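Local coordinates for protein glutamate receptor 1 (Adineta vaga, PDB 4IO2) that binds glutamate through this extracellular ligand-binding domain and, in the full-length receptor, probably works as a ligand-gated ion channel, at residues 12-17 and 56-61; 18-23 and 38-43; 50-55 and 219-224. All coordinates share one frame; numbering follows the deposited sequence.

Contact 1 of 3, residues 12-17 and 56-61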
loop_
_atom_site.group_PDB
_atom_site.type_symbol
_atom_site.label_atom_id
_atom_site.label_comp_id
_atom_site.label_asym_id
_atom_site.label_seq_id
_atom_site.Cartn_x
_atom_site.Cartn_y
_atom_site.Cartn_z
ATOM N N ILE A 12 -17.923 7.400 -13.682
ATOM C CA ILE A 12 -17.005 7.428 -12.534
ATOM C C ILE A 12 -17.726 7.984 -11.317
ATOM O O ILE A 12 -18.051 9.161 -11.287
ATOM C CB ILE A 12 -15.774 8.296 -12.813
ATOM C CG1 ILE A 12 -15.073 7.843 -14.076
ATOM C CG2 ILE A 12 -14.839 8.280 -11.589
ATOM C CD1 ILE A 12 -13.843 8.678 -14.468
ATOM N N GLY A 13 -18.023 7.119 -10.352
ATOM C CA GLY A 13 -18.649 7.552 -9.114
ATOM C C GLY A 13 -17.619 8.204 -8.193
ATOM O O GLY A 13 -16.495 7.684 -8.033
ATOM N N VAL A 14 -17.999 9.355 -7.638
ATOM C CA VAL A 14 -17.199 10.064 -6.656
ATOM C C VAL A 14 -18.083 10.379 -5.476
ATOM O O VAL A 14 -19.311 10.303 -5.559
ATOM C CB VAL A 14 -16.523 11.338 -7.243
ATOM C CG1 VAL A 14 -15.576 11.015 -8.401
ATOM C CG2 VAL A 14 -17.507 12.388 -7.689
ATOM N N ILE A 15 -17.454 10.659 -4.337
ATOM C CA ILE A 15 -18.183 10.850 -3.075
ATOM C C ILE A 15 -17.576 12.028 -2.316
ATOM O O ILE A 15 -16.364 12.174 -2.209
ATOM C CB ILE A 15 -18.175 9.532 -2.253
ATOM C CG1 ILE A 15 -18.957 9.661 -0.962
ATOM C CG2 ILE A 15 -16.756 8.993 -1.974
ATOM C CD1 ILE A 15 -19.248 8.338 -0.268
ATOM N N GLU A 16 -18.432 12.904 -1.816
ATOM C CA GLU A 16 -17.967 14.113 -1.160
ATOM C C GLU A 16 -17.068 13.793 0.040
ATOM O O GLU A 16 -17.457 13.052 0.938
ATOM C CB GLU A 16 -19.173 14.975 -0.731
ATOM C CG GLU A 16 -18.779 16.314 -0.107
ATOM C CD GLU A 16 -19.928 17.239 0.199
ATOM O OE1 GLU A 16 -21.086 16.874 -0.084
ATOM O OE2 GLU A 16 -19.676 18.351 0.741
ATOM N N SER A 17 -15.909 14.444 0.082
ATOM C CA SER A 17 -14.957 14.295 1.178
ATOM C C SER A 17 -13.838 15.303 0.943
ATOM O O SER A 17 -12.999 15.084 0.074
ATOM C CB SER A 17 -14.359 12.908 1.204
ATOM O OG SER A 17 -13.517 12.804 2.324
ATOM N N ALA A 56 -14.556 10.721 -19.585
ATOM C CA ALA A 56 -14.974 10.743 -18.189
ATOM C C ALA A 56 -16.387 11.278 -18.028
ATOM O O ALA A 56 -16.692 12.404 -18.406
ATOM C CB ALA A 56 -14.024 11.568 -17.372
ATOM N N ASP A 57 -17.244 10.444 -17.472
ATOM C CA ASP A 57 -18.579 10.853 -17.053
ATOM C C ASP A 57 -18.653 10.795 -15.520
ATOM O O ASP A 57 -18.957 9.758 -14.930
ATOM C CB ASP A 57 -19.625 9.949 -17.718
ATOM C CG ASP A 57 -21.045 10.214 -17.237
ATOM O OD1 ASP A 57 -21.286 11.287 -16.653
ATOM O OD2 ASP A 57 -21.931 9.354 -17.488
ATOM N N VAL A 58 -18.311 11.905 -14.893
ATOM C CA VAL A 58 -18.113 11.965 -13.443
ATOM C C VAL A 58 -19.468 12.194 -12.769
ATOM O O VAL A 58 -20.179 13.129 -13.113
ATOM C CB VAL A 58 -17.137 13.063 -13.064
ATOM C CG1 VAL A 58 -17.032 13.175 -11.548
ATOM C CG2 VAL A 58 -15.782 12.821 -13.686
ATOM N N GLN A 59 -19.833 11.305 -11.857
ATOM C CA GLN A 59 -21.125 11.323 -11.198
ATOM C C GLN A 59 -20.943 11.350 -9.688
ATOM O O GLN A 59 -20.422 10.409 -9.100
ATOM C CB GLN A 59 -21.928 10.097 -11.610
ATOM C CG GLN A 59 -22.278 10.047 -13.085
ATOM C CD GLN A 59 -23.388 11.018 -13.452
ATOM O OE1 GLN A 59 -24.261 11.307 -12.646
ATOM N NE2 GLN A 59 -23.352 11.524 -14.673
ATOM N N LEU A 60 -21.372 12.437 -9.061
ATOM C CA LEU A 60 -21.339 12.554 -7.602
ATOM C C LEU A 60 -22.429 11.685 -6.976
ATOM O O LEU A 60 -23.626 11.774 -7.347
ATOM C CB LEU A 60 -21.546 14.006 -7.217
ATOM C CG LEU A 60 -21.596 14.377 -5.725
ATOM C CD1 LEU A 60 -20.246 14.089 -5.075
ATOM C CD2 LEU A 60 -22.009 15.846 -5.573
ATOM N N ALA A 61 -22.026 10.851 -6.019
ATOM C CA ALA A 61 -22.996 10.031 -5.295
ATOM C C ALA A 61 -23.951 10.957 -4.549
ATOM O O ALA A 61 -23.557 12.026 -4.062
ATOM C CB ALA A 61 -22.307 9.095 -4.345
HETATM O O HOH W 1 -21.415 12.356 -2.055
#

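Contact 2 of 3, residues 18-23 and 38-43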
loop_
_atom_site.group_PDB
_atom_site.type_symbol
_atom_site.label_atom_id
_atom_site.label_comp_id
_atom_site.label_asym_id
_atom_site.label_seq_id
_atom_site.Cartn_x
_atom_site.Cartn_y
_atom_site.Cartn_z
ATOM N N VAL A 18 -13.821 16.416 1.671
ATOM C CA VAL A 18 -12.789 17.399 1.480
ATOM C C VAL A 18 -11.470 16.898 1.978
ATOM O O VAL A 18 -11.398 16.302 3.037
ATOM C CB VAL A 18 -13.137 18.794 2.091
ATOM C CG1 VAL A 18 -14.454 19.289 1.568
ATOM C CG2 VAL A 18 -13.179 18.793 3.653
ATOM N N PRO A 19 -10.370 17.155 1.225
ATOM C CA PRO A 19 -10.173 17.829 -0.066
ATOM C C PRO A 19 -9.996 16.840 -1.238
ATOM O O PRO A 19 -9.424 17.206 -2.268
ATOM C CB PRO A 19 -8.895 18.613 0.195
ATOM C CG PRO A 19 -8.060 17.561 0.944
ATOM C CD PRO A 19 -9.061 16.825 1.825
ATOM N N PHE A 20 -10.480 15.605 -1.080
ATOM C CA PHE A 20 -10.525 14.638 -2.173
ATOM C C PHE A 20 -11.538 15.058 -3.223
ATOM O O PHE A 20 -11.182 15.182 -4.421
ATOM C CB PHE A 20 -10.851 13.246 -1.639
ATOM C CG PHE A 20 -9.653 12.503 -1.053
ATOM C CD1 PHE A 20 -8.620 12.106 -1.876
ATOM C CD2 PHE A 20 -9.545 12.275 0.303
ATOM C CE1 PHE A 20 -7.517 11.414 -1.354
ATOM C CE2 PHE A 20 -8.454 11.593 0.851
ATOM C CZ PHE A 20 -7.446 11.172 0.012
ATOM N N THR A 21 -12.791 15.262 -2.798
ATOM C CA THR A 21 -13.872 15.649 -3.661
ATOM C C THR A 21 -14.641 16.735 -2.932
ATOM O O THR A 21 -15.309 16.487 -1.935
ATOM C CB THR A 21 -14.789 14.447 -4.052
ATOM O OG1 THR A 21 -14.004 13.549 -4.842
ATOM C CG2 THR A 21 -16.007 14.895 -4.839
ATOM N N ILE A 22 -14.499 17.946 -3.458
ATOM C CA ILE A 22 -15.035 19.149 -2.847
ATOM C C ILE A 22 -16.207 19.620 -3.689
ATOM O O ILE A 22 -16.056 19.823 -4.882
ATOM C CB ILE A 22 -13.987 20.259 -2.840
ATOM C CG1 ILE A 22 -12.717 19.791 -2.100
ATOM C CG2 ILE A 22 -14.564 21.516 -2.183
ATOM C CD1 ILE A 22 -11.468 20.671 -2.387
ATOM N N VAL A 23 -17.374 19.757 -3.071
ATOM C CA VAL A 23 -18.620 20.063 -3.768
ATOM C C VAL A 23 -18.993 21.516 -3.468
ATOM O O VAL A 23 -19.128 21.893 -2.298
ATOM C CB VAL A 23 -19.734 19.092 -3.302
ATOM C CG1 VAL A 23 -21.093 19.424 -3.961
ATOM C CG2 VAL A 23 -19.307 17.648 -3.563
ATOM N N THR A 38 -14.187 19.935 -7.376
ATOM C CA THR A 38 -12.744 20.120 -7.411
ATOM C C THR A 38 -12.115 19.153 -6.394
ATOM O O THR A 38 -12.825 18.552 -5.580
ATOM C CB THR A 38 -12.321 21.563 -7.063
ATOM O OG1 THR A 38 -12.824 21.915 -5.757
ATOM C CG2 THR A 38 -12.864 22.567 -8.107
ATOM N N GLY A 39 -10.804 19.009 -6.440
ATOM C CA GLY A 39 -10.073 18.285 -5.435
ATOM C C GLY A 39 -9.108 17.272 -6.017
ATOM O O GLY A 39 -8.967 17.132 -7.240
ATOM N N TYR A 40 -8.395 16.584 -5.122
ATOM C CA TYR A 40 -7.453 15.545 -5.498
ATOM C C TYR A 40 -8.070 14.550 -6.495
ATOM O O TYR A 40 -7.418 14.187 -7.470
ATOM C CB TYR A 40 -7.003 14.826 -4.208
ATOM C CG TYR A 40 -6.113 13.612 -4.354
ATOM C CD1 TYR A 40 -6.594 12.417 -4.868
ATOM C CD2 TYR A 40 -4.793 13.658 -3.975
ATOM C CE1 TYR A 40 -5.798 11.310 -4.938
ATOM C CE2 TYR A 40 -3.976 12.557 -4.082
ATOM C CZ TYR A 40 -4.500 11.372 -4.572
ATOM O OH TYR A 40 -3.700 10.252 -4.681
ATOM N N VAL A 41 -9.287 14.090 -6.224
ATOM C CA VAL A 41 -9.904 13.079 -7.082
ATOM C C VAL A 41 -10.129 13.608 -8.479
ATOM O O VAL A 41 -9.911 12.894 -9.471
ATOM C CB VAL A 41 -11.237 12.586 -6.463
ATOM C CG1 VAL A 41 -12.123 11.833 -7.432
ATOM C CG2 VAL A 41 -10.915 11.778 -5.213
ATOM N N LEU A 42 -10.630 14.821 -8.588
ATOM C CA LEU A 42 -10.920 15.403 -9.908
ATOM C C LEU A 42 -9.619 15.598 -10.686
ATOM O O LEU A 42 -9.554 15.336 -11.895
ATOM C CB LEU A 42 -11.667 16.722 -9.747
ATOM C CG LEU A 42 -13.159 16.620 -9.362
ATOM C CD1 LEU A 42 -13.998 15.915 -10.443
ATOM C CD2 LEU A 42 -13.401 15.938 -7.997
ATOM N N ASP A 43 -8.552 16.014 -9.995
ATOM C CA ASP A 43 -7.276 16.158 -10.675
ATOM C C ASP A 43 -6.728 14.782 -11.108
ATOM O O ASP A 43 -6.134 14.628 -12.194
ATOM C CB ASP A 43 -6.216 16.859 -9.794
ATOM C CG ASP A 43 -6.483 18.314 -9.563
ATOM O OD1 ASP A 43 -7.415 18.908 -10.151
ATOM O OD2 ASP A 43 -5.646 18.909 -8.823
HETATM O O HOH W 2 -15.492 22.721 -5.623
#

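Contact 3 of 3, residues 50-55 and 219-224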
loop_
_atom_site.group_PDB
_atom_site.type_symbol
_atom_site.label_atom_id
_atom_site.label_comp_id
_atom_site.label_asym_id
_atom_site.label_seq_id
_atom_site.Cartn_x
_atom_site.Cartn_y
_atom_site.Cartn_z
ATOM N N ASP A 50 -5.967 11.891 -19.465
ATOM C CA ASP A 50 -4.960 12.350 -20.436
ATOM C C ASP A 50 -4.057 11.219 -20.877
ATOM O O ASP A 50 -3.711 11.139 -22.049
ATOM C CB ASP A 50 -4.109 13.476 -19.852
ATOM C CG ASP A 50 -4.888 14.777 -19.678
ATOM O OD1 ASP A 50 -6.051 14.848 -20.141
ATOM O OD2 ASP A 50 -4.330 15.738 -19.084
ATOM N N LYS A 51 -3.690 10.322 -19.972
ATOM C CA LYS A 51 -2.805 9.208 -20.317
ATOM C C LYS A 51 -3.524 8.055 -21.013
ATOM O O LYS A 51 -2.959 7.398 -21.878
ATOM C CB LYS A 51 -2.114 8.656 -19.061
ATOM C CG LYS A 51 -1.066 9.568 -18.459
ATOM C CD LYS A 51 -0.383 8.930 -17.261
ATOM C CE LYS A 51 0.706 7.943 -17.687
ATOM N NZ LYS A 51 1.972 8.176 -16.929
ATOM N N MET A 52 -4.782 7.826 -20.661
ATOM C CA MET A 52 -5.496 6.626 -21.098
ATOM C C MET A 52 -6.514 6.882 -22.198
ATOM O O MET A 52 -6.892 5.959 -22.927
ATOM C CB MET A 52 -6.200 5.999 -19.895
ATOM C CG MET A 52 -5.202 5.568 -18.805
ATOM S SD MET A 52 -6.037 4.948 -17.343
ATOM C CE MET A 52 -6.536 3.414 -18.066
ATOM N N GLY A 53 -6.977 8.117 -22.314
ATOM C CA GLY A 53 -7.860 8.497 -23.409
ATOM C C GLY A 53 -9.302 8.057 -23.299
ATOM O O GLY A 53 -10.028 8.094 -24.286
ATOM N N PHE A 54 -9.758 7.685 -22.109
ATOM C CA PHE A 54 -11.183 7.412 -21.896
ATOM C C PHE A 54 -11.965 8.727 -21.876
ATOM O O PHE A 54 -11.392 9.816 -21.769
ATOM C CB PHE A 54 -11.445 6.586 -20.605
ATOM C CG PHE A 54 -10.926 7.206 -19.332
ATOM C CD1 PHE A 54 -11.620 8.212 -18.675
ATOM C CD2 PHE A 54 -9.782 6.703 -18.760
ATOM C CE1 PHE A 54 -11.134 8.739 -17.483
ATOM C CE2 PHE A 54 -9.278 7.245 -17.586
ATOM C CZ PHE A 54 -9.966 8.262 -16.950
ATOM N N VAL A 55 -13.282 8.611 -21.954
ATOM C CA VAL A 55 -14.164 9.756 -21.785
ATOM C C VAL A 55 -14.739 9.661 -20.362
ATOM O O VAL A 55 -15.322 8.641 -19.987
ATOM C CB VAL A 55 -15.267 9.761 -22.845
ATOM C CG1 VAL A 55 -16.233 10.907 -22.625
ATOM C CG2 VAL A 55 -14.629 9.891 -24.248
ATOM N N LYS A 219 -5.852 -4.268 -16.209
ATOM C CA LYS A 219 -4.424 -4.046 -16.427
ATOM C C LYS A 219 -4.165 -2.614 -16.869
ATOM O O LYS A 219 -3.227 -1.958 -16.399
ATOM C CB LYS A 219 -3.856 -5.042 -17.445
ATOM C CG LYS A 219 -2.333 -4.911 -17.704
ATOM C CD LYS A 219 -1.906 -5.834 -18.797
ATOM C CE LYS A 219 -2.186 -5.204 -20.131
ATOM N NZ LYS A 219 -1.458 -5.947 -21.183
ATOM N N ASP A 220 -4.955 -2.097 -17.793
ATOM C CA ASP A 220 -4.695 -0.729 -18.288
ATOM C C ASP A 220 -4.755 0.277 -17.158
ATOM O O ASP A 220 -3.873 1.133 -17.023
ATOM C CB ASP A 220 -5.703 -0.386 -19.440
ATOM C CG ASP A 220 -5.352 0.882 -20.251
ATOM O OD1 ASP A 220 -4.171 1.210 -20.455
ATOM O OD2 ASP A 220 -6.288 1.534 -20.796
ATOM N N LEU A 221 -5.754 0.140 -16.289
ATOM C CA LEU A 221 -5.889 1.086 -15.192
ATOM C C LEU A 221 -4.697 0.914 -14.240
ATOM O O LEU A 221 -4.089 1.906 -13.804
ATOM C CB LEU A 221 -7.218 0.934 -14.467
ATOM C CG LEU A 221 -7.427 1.839 -13.255
ATOM C CD1 LEU A 221 -7.356 3.323 -13.661
ATOM C CD2 LEU A 221 -8.719 1.511 -12.578
ATOM N N ASP A 222 -4.384 -0.320 -13.866
ATOM C CA ASP A 222 -3.306 -0.571 -12.900
ATOM C C ASP A 222 -1.953 -0.052 -13.391
ATOM O O ASP A 222 -1.204 0.575 -12.642
ATOM C CB ASP A 222 -3.206 -2.080 -12.558
ATOM C CG ASP A 222 -4.225 -2.540 -11.524
ATOM O OD1 ASP A 222 -4.973 -1.705 -10.944
ATOM O OD2 ASP A 222 -4.291 -3.782 -11.332
ATOM N N VAL A 223 -1.593 -0.358 -14.632
ATOM C CA VAL A 223 -0.324 0.109 -15.172
ATOM C C VAL A 223 -0.238 1.643 -15.112
ATOM O O VAL A 223 0.811 2.202 -14.785
ATOM C CB VAL A 223 -0.132 -0.409 -16.618
ATOM C CG1 VAL A 223 1.006 0.300 -17.352
ATOM C CG2 VAL A 223 0.096 -1.928 -16.596
ATOM N N ASN A 224 -1.331 2.319 -15.437
ATOM C CA ASN A 224 -1.331 3.744 -15.403
ATOM C C ASN A 224 -1.272 4.327 -13.990
ATOM O O ASN A 224 -0.602 5.340 -13.773
ATOM C CB ASN A 224 -2.516 4.287 -16.200
ATOM C CG ASN A 224 -2.238 4.332 -17.656
ATOM O OD1 ASN A 224 -1.634 5.284 -18.145
ATOM N ND2 ASN A 224 -2.633 3.291 -18.374
HETATM O O HOH W 3 -6.110 3.275 -22.890
#

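Contact 1 of 3, residues 12-17 and 56-61
V14 and V58 meet obliquely on one face of the sheet, diagonal neighbours on adjacent parallel strands. With CG1 anti to the carbonyl carbon (chi1 -60°), V14 CG2 takes the crowded position between backbone N and carbonyl carbon and lies 4.0 Å from V58 CG1. The same methyl rests against the L60 backbone and comes within 4.2 Å of L60 CD1, because L60, with CG anti to its backbone N, folds CD1 back over the end of the 12-14 strand. Further along this face I12 runs extended, its CD1 ending 4.1 Å from A56 CB. I45 of helix 40-52 packs on I12, V14 and V58, and V41 on V14, as expected for a beta-alpha-beta crossover in the first lobe of the periplasmic-binding-protein fold. On the face of Q59, the chain of that residue bends at chi2 and carries its NE2 to D57 OD1, 2.9 Å away and nearly in the amide plane. Beneath the side chains runs a ladder of alternating backbone bonds: Q59 N to I12 O is the straightest at 175°, and A61 N reaches V14 O at 2.8 Å, nearly along the C=O axis. Where the strands part, one water accepts from E16 N and donates to A61 O. Backbone bonding thus sets the parallel register, aliphatic contacts line the face on which the helix packs, and the polar ends of D57 and Q59 pair separately.

Contact 2 of 3, residues 18-23 and 38-43
Four backbone hydrogen bonds join 18-23 to 38-43, two between strands and two to the first turn of helix 40-52. The strand bonds form the antiparallel hydrogen-bonded pair of I22 and T38, the shorter running from I22 N to T38 O at 2.8 Å, nearly along the C=O axis. At the helix, Y40 N donates to P19 O, and V41 N approaches F20 O on a lone pair at 2.8 Å. F20 and T21 together form a classic beta bulge opposite S17, and the peptide bond before P19 is cis. G39, the N-cap residue, has a phi of 131°; a CB there would collide with F20 O and P19 O.

The aromatic contact is T-shaped. The edge of F20 turns toward a face of Y40, with planes at 76° and CD1 of F20 3.6 Å from CD1 of Y40; F242 adds a second edge-to-face partner for F20.

V41 CG2 makes the apolar contact, 3.9 Å from F20 CB. The T21 hydroxyl meets V41 in van der Waals contact, OG1 of T21 3.3 Å from CB of V41. I22 and T38 cross obliquely, I22 CB 3.6 Å from T38 OG1, and a water bridges I22 O and the T38 hydroxyl.

The amide hydrogens of Y40 and V41, which no earlier helical carbonyl can serve, are thus satisfied by P19 O and F20 O, oxygens that the positive end of the helix dipole would probably favour.

Contact 3 of 3, residues 50-55 and 219-224
M52, the residue most covered here, closes helix 40-52 and slides its side chain past N224 in the opposite direction. Its CG lies 3.4 Å from N224 CG, over the amide group, and SD continues to 3.8 Å from N224 CB. The bend at chi3 (73°) then turns the methyl toward D220, tip to tip, so that CE stands 3.3 Å from D220 OD2. SD also meets L221 CD1 at 4.2 Å and lies in plane at the edge of the F54 ring. N224 contributes the other large surface. Its ND2 donates back to D220 O, 2.8 Å away at 174°, with the acceptor in the amide plane; this bond holds the amide's rotation, and N224 N makes D220 O a double acceptor. OD1 is thereby directed at K51, 3.5 Å from CB, while the ammonium group of K51 goes on to S227. Within the first lobe of the two-lobed binding-protein fold, the C-terminal end of helix 40-52 thus packs on helix 218-230, near which the second subunit places R93 in a salt bridge with D222. An alanine in place of N224 would remove the amide, and with it the bond to D220 O, and would probably loosen the packing against M52 and K51. D220 OD2 takes a bond from L5 N and another from a water that also donates to M52 O.

How the contacts relate
Helix 40-52 runs from contact 2, which holds its first turn, to contact 3, which holds its last, and the strand after it pairs in contact 1. Contacts 1 and 2 have centres 10 Å apart and pack directly, V14 CG1 lying 3.7 Å from V41 CG1, and contact 2 is nested within the chain loop that contact 1 closes. Contact 3 lies farther off, its centre 17 Å from that of contact 1, which it touches through F54 and I12. Near the pocket, the side chains of I15 and F20 each come to about 4 Å from that of D85, which binds the glutamate, and lie about 7 and 8 Å from the ligand itself; contact 3 is remote from it.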